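Local coordinates for protein glutathione S-transferase (Burkholderia xenovorans, PDB 2DSA) that probably transfers glutathione to electrophilic substrates and, as the bacterial enzyme BphK, reductively dechlorinates metabolites of polychlorinated biphenyls, at residues A[88-93]-A[145-150]. Sequence-based numbering, arbitrary orientation.
Sequences SFERYH and YLLGDQ
Leu147, at the third position of a type I beta turn running from Tyr145 to Gly148, reaches over to Glu90 and His93 in the first turns of helix 89-109. The turn belongs to the loop between helices 119-139 and 153-163, so the contact lies within the all-helical part of the glutathione S-transferase fold, at its surface and well away from bound glutathione. Followed outward, Leu147 begins with CB, which passes 4.0 Å from Glu90 OE2. With CG anti to the carbonyl carbon (chi1 -58°), the two methyls are carried to the helix and diverge there. Leu147 CD1 approaches the backbone, 4.0 Å from Glu90 O, while CD2 lies over one face of the His93 imidazole in a CH-pi contact, 3.8 Å from the ring centroid and 20° off the normal. Leu146, the preceding residue of the turn, packs on Trp97 and Ile101 of the same helix, and its N is hydrogen-bonded to Asp155 of helix 153-163.

The ring that receives the methyl is steadied within its own helix. His93 ND1 donates to Glu90 OE2 over 3.2 Å at 159°, with a weak second bond to OE1; the bend of the Glu90 chain at chi2 brings the carboxylate round to the ring's edge. OE2 is met on its syn side, well out of the carboxylate plane. This His-carboxylate pair probably favours a proton on ND1, the same atom that Leu147 CD2 approaches most closely, at 3.6 Å.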
loop_
_atom_site.group_PDB
_atom_site.type_symbol
_atom_site.label_atom_id
_atom_site.label_comp_id
_atom_site.label_asym_id
_atom_site.label_seq_id
_atom_site.Cartn_x
_atom_site.Cartn_y
_atom_site.Cartn_z
ATOM N N SER A 88 -11.223 14.957 3.613
ATOM C CA SER A 88 -12.123 14.482 4.659
ATOM C C SER A 88 -11.450 13.327 5.402
ATOM O O SER A 88 -10.599 12.642 4.839
ATOM C CB SER A 88 -13.474 14.048 4.072
ATOM O OG SER A 88 -13.370 12.837 3.329
ATOM N N PHE A 89 -11.822 13.122 6.667
ATOM C CA PHE A 89 -11.268 12.013 7.447
ATOM C C PHE A 89 -11.512 10.666 6.761
ATOM O O PHE A 89 -10.608 9.837 6.697
ATOM C CB PHE A 89 -11.810 11.962 8.886
ATOM C CG PHE A 89 -11.248 10.818 9.680
ATOM C CD1 PHE A 89 -10.014 10.932 10.308
ATOM C CD2 PHE A 89 -11.919 9.596 9.745
ATOM C CE1 PHE A 89 -9.461 9.853 11.025
ATOM C CE2 PHE A 89 -11.377 8.506 10.458
ATOM C CZ PHE A 89 -10.147 8.641 11.096
ATOM N N GLU A 90 -12.722 10.462 6.249
ATOM C CA GLU A 90 -13.092 9.195 5.616
ATOM C C GLU A 90 -12.259 8.866 4.361
ATOM O O GLU A 90 -12.096 7.697 4.019
ATOM C CB GLU A 90 -14.595 9.130 5.332
ATOM C CG GLU A 90 -15.451 8.852 6.593
ATOM C CD GLU A 90 -15.126 7.503 7.268
ATOM O OE1 GLU A 90 -14.638 7.510 8.417
ATOM O OE2 GLU A 90 -15.363 6.434 6.653
ATOM N N ARG A 91 -11.710 9.887 3.702
ATOM C CA ARG A 91 -10.770 9.635 2.589
ATOM C C ARG A 91 -9.441 9.011 3.080
ATOM O O ARG A 91 -8.905 8.111 2.430
ATOM C CB ARG A 91 -10.548 10.910 1.758
ATOM C CG ARG A 91 -9.635 10.747 0.526
ATOM C CD ARG A 91 -10.002 9.564 -0.384
ATOM N NE ARG A 91 -9.192 9.570 -1.599
ATOM C CZ ARG A 91 -9.549 10.161 -2.738
ATOM N NH1 ARG A 91 -10.711 10.796 -2.824
ATOM N NH2 ARG A 91 -8.737 10.134 -3.783
ATOM N N TYR A 92 -8.923 9.471 4.220
ATOM C CA TYR A 92 -7.744 8.813 4.860
ATOM C C TYR A 92 -8.058 7.387 5.283
ATOM O O TYR A 92 -7.248 6.474 5.122
ATOM C CB TYR A 92 -7.171 9.635 6.023
ATOM C CG TYR A 92 -6.840 11.051 5.606
ATOM C CD1 TYR A 92 -7.682 12.108 5.951
ATOM C CD2 TYR A 92 -5.723 11.327 4.821
ATOM C CE1 TYR A 92 -7.410 13.404 5.542
ATOM C CE2 TYR A 92 -5.437 12.624 4.412
ATOM C CZ TYR A 92 -6.291 13.655 4.775
ATOM O OH TYR A 92 -6.025 14.940 4.377
ATOM N N HIS A 93 -9.264 7.209 5.795
ATOM C CA HIS A 93 -9.792 5.903 6.126
ATOM C C HIS A 93 -9.879 4.961 4.889
ATOM O O HIS A 93 -9.586 3.768 4.991
ATOM C CB HIS A 93 -11.144 6.081 6.832
ATOM C CG HIS A 93 -11.622 4.861 7.558
ATOM N ND1 HIS A 93 -12.943 4.688 7.928
ATOM C CD2 HIS A 93 -10.966 3.754 7.979
ATOM C CE1 HIS A 93 -13.076 3.527 8.543
ATOM N NE2 HIS A 93 -11.892 2.939 8.585
ATOM N N TYR A 145 -20.290 -2.490 3.609
ATOM C CA TYR A 145 -19.030 -2.130 2.965
ATOM C C TYR A 145 -17.996 -1.674 3.988
ATOM O O TYR A 145 -18.335 -1.448 5.151
ATOM C CB TYR A 145 -19.268 -1.057 1.891
ATOM C CG TYR A 145 -20.343 -1.460 0.923
ATOM C CD1 TYR A 145 -21.598 -0.859 0.961
ATOM C CD2 TYR A 145 -20.128 -2.483 0.003
ATOM C CE1 TYR A 145 -22.599 -1.244 0.085
ATOM C CE2 TYR A 145 -21.115 -2.871 -0.859
ATOM C CZ TYR A 145 -22.347 -2.252 -0.809
ATOM O OH TYR A 145 -23.327 -2.646 -1.679
ATOM N N LEU A 146 -16.741 -1.580 3.542
ATOM C CA LEU A 146 -15.587 -1.269 4.399
ATOM C C LEU A 146 -15.700 0.079 5.133
ATOM O O LEU A 146 -15.301 0.203 6.305
ATOM C CB LEU A 146 -14.301 -1.328 3.567
ATOM C CG LEU A 146 -13.317 -2.517 3.607
ATOM C CD1 LEU A 146 -13.825 -3.763 4.327
ATOM C CD2 LEU A 146 -12.722 -2.844 2.221
ATOM N N LEU A 147 -16.262 1.075 4.443
ATOM C CA LEU A 147 -16.445 2.413 5.009
ATOM C C LEU A 147 -17.865 2.660 5.541
ATOM O O LEU A 147 -18.181 3.770 5.977
ATOM C CB LEU A 147 -16.026 3.497 3.996
ATOM C CG LEU A 147 -14.562 3.413 3.494
ATOM C CD1 LEU A 147 -14.220 4.582 2.574
ATOM C CD2 LEU A 147 -13.552 3.323 4.622
ATOM N N GLY A 148 -18.710 1.630 5.511
ATOM C CA GLY A 148 -20.075 1.735 6.046
ATOM C C GLY A 148 -21.146 1.339 5.053
ATOM O O GLY A 148 -21.131 0.219 4.541
ATOM N N ASP A 149 -22.061 2.266 4.772
ATOM C CA ASP A 149 -23.185 2.019 3.857
ATOM C C ASP A 149 -22.860 2.333 2.400
ATOM O O ASP A 149 -23.597 1.932 1.495
ATOM C CB ASP A 149 -24.428 2.800 4.302
ATOM C CG ASP A 149 -24.935 2.350 5.666
ATOM O OD1 ASP A 149 -25.328 1.159 5.793
ATOM O OD2 ASP A 149 -24.915 3.179 6.610
ATOM N N GLN A 150 -21.761 3.048 2.176
ATOM C CA GLN A 150 -21.386 3.446 0.827
ATOM C C GLN A 150 -20.284 2.563 0.249
ATOM O O GLN A 150 -19.205 2.440 0.832
ATOM C CB GLN A 150 -20.950 4.921 0.788
ATOM C CG GLN A 150 -20.717 5.468 -0.636
ATOM C CD GLN A 150 -22.013 5.854 -1.343
ATOM O OE1 GLN A 150 -22.843 6.572 -0.778
ATOM N NE2 GLN A 150 -22.184 5.392 -2.590
#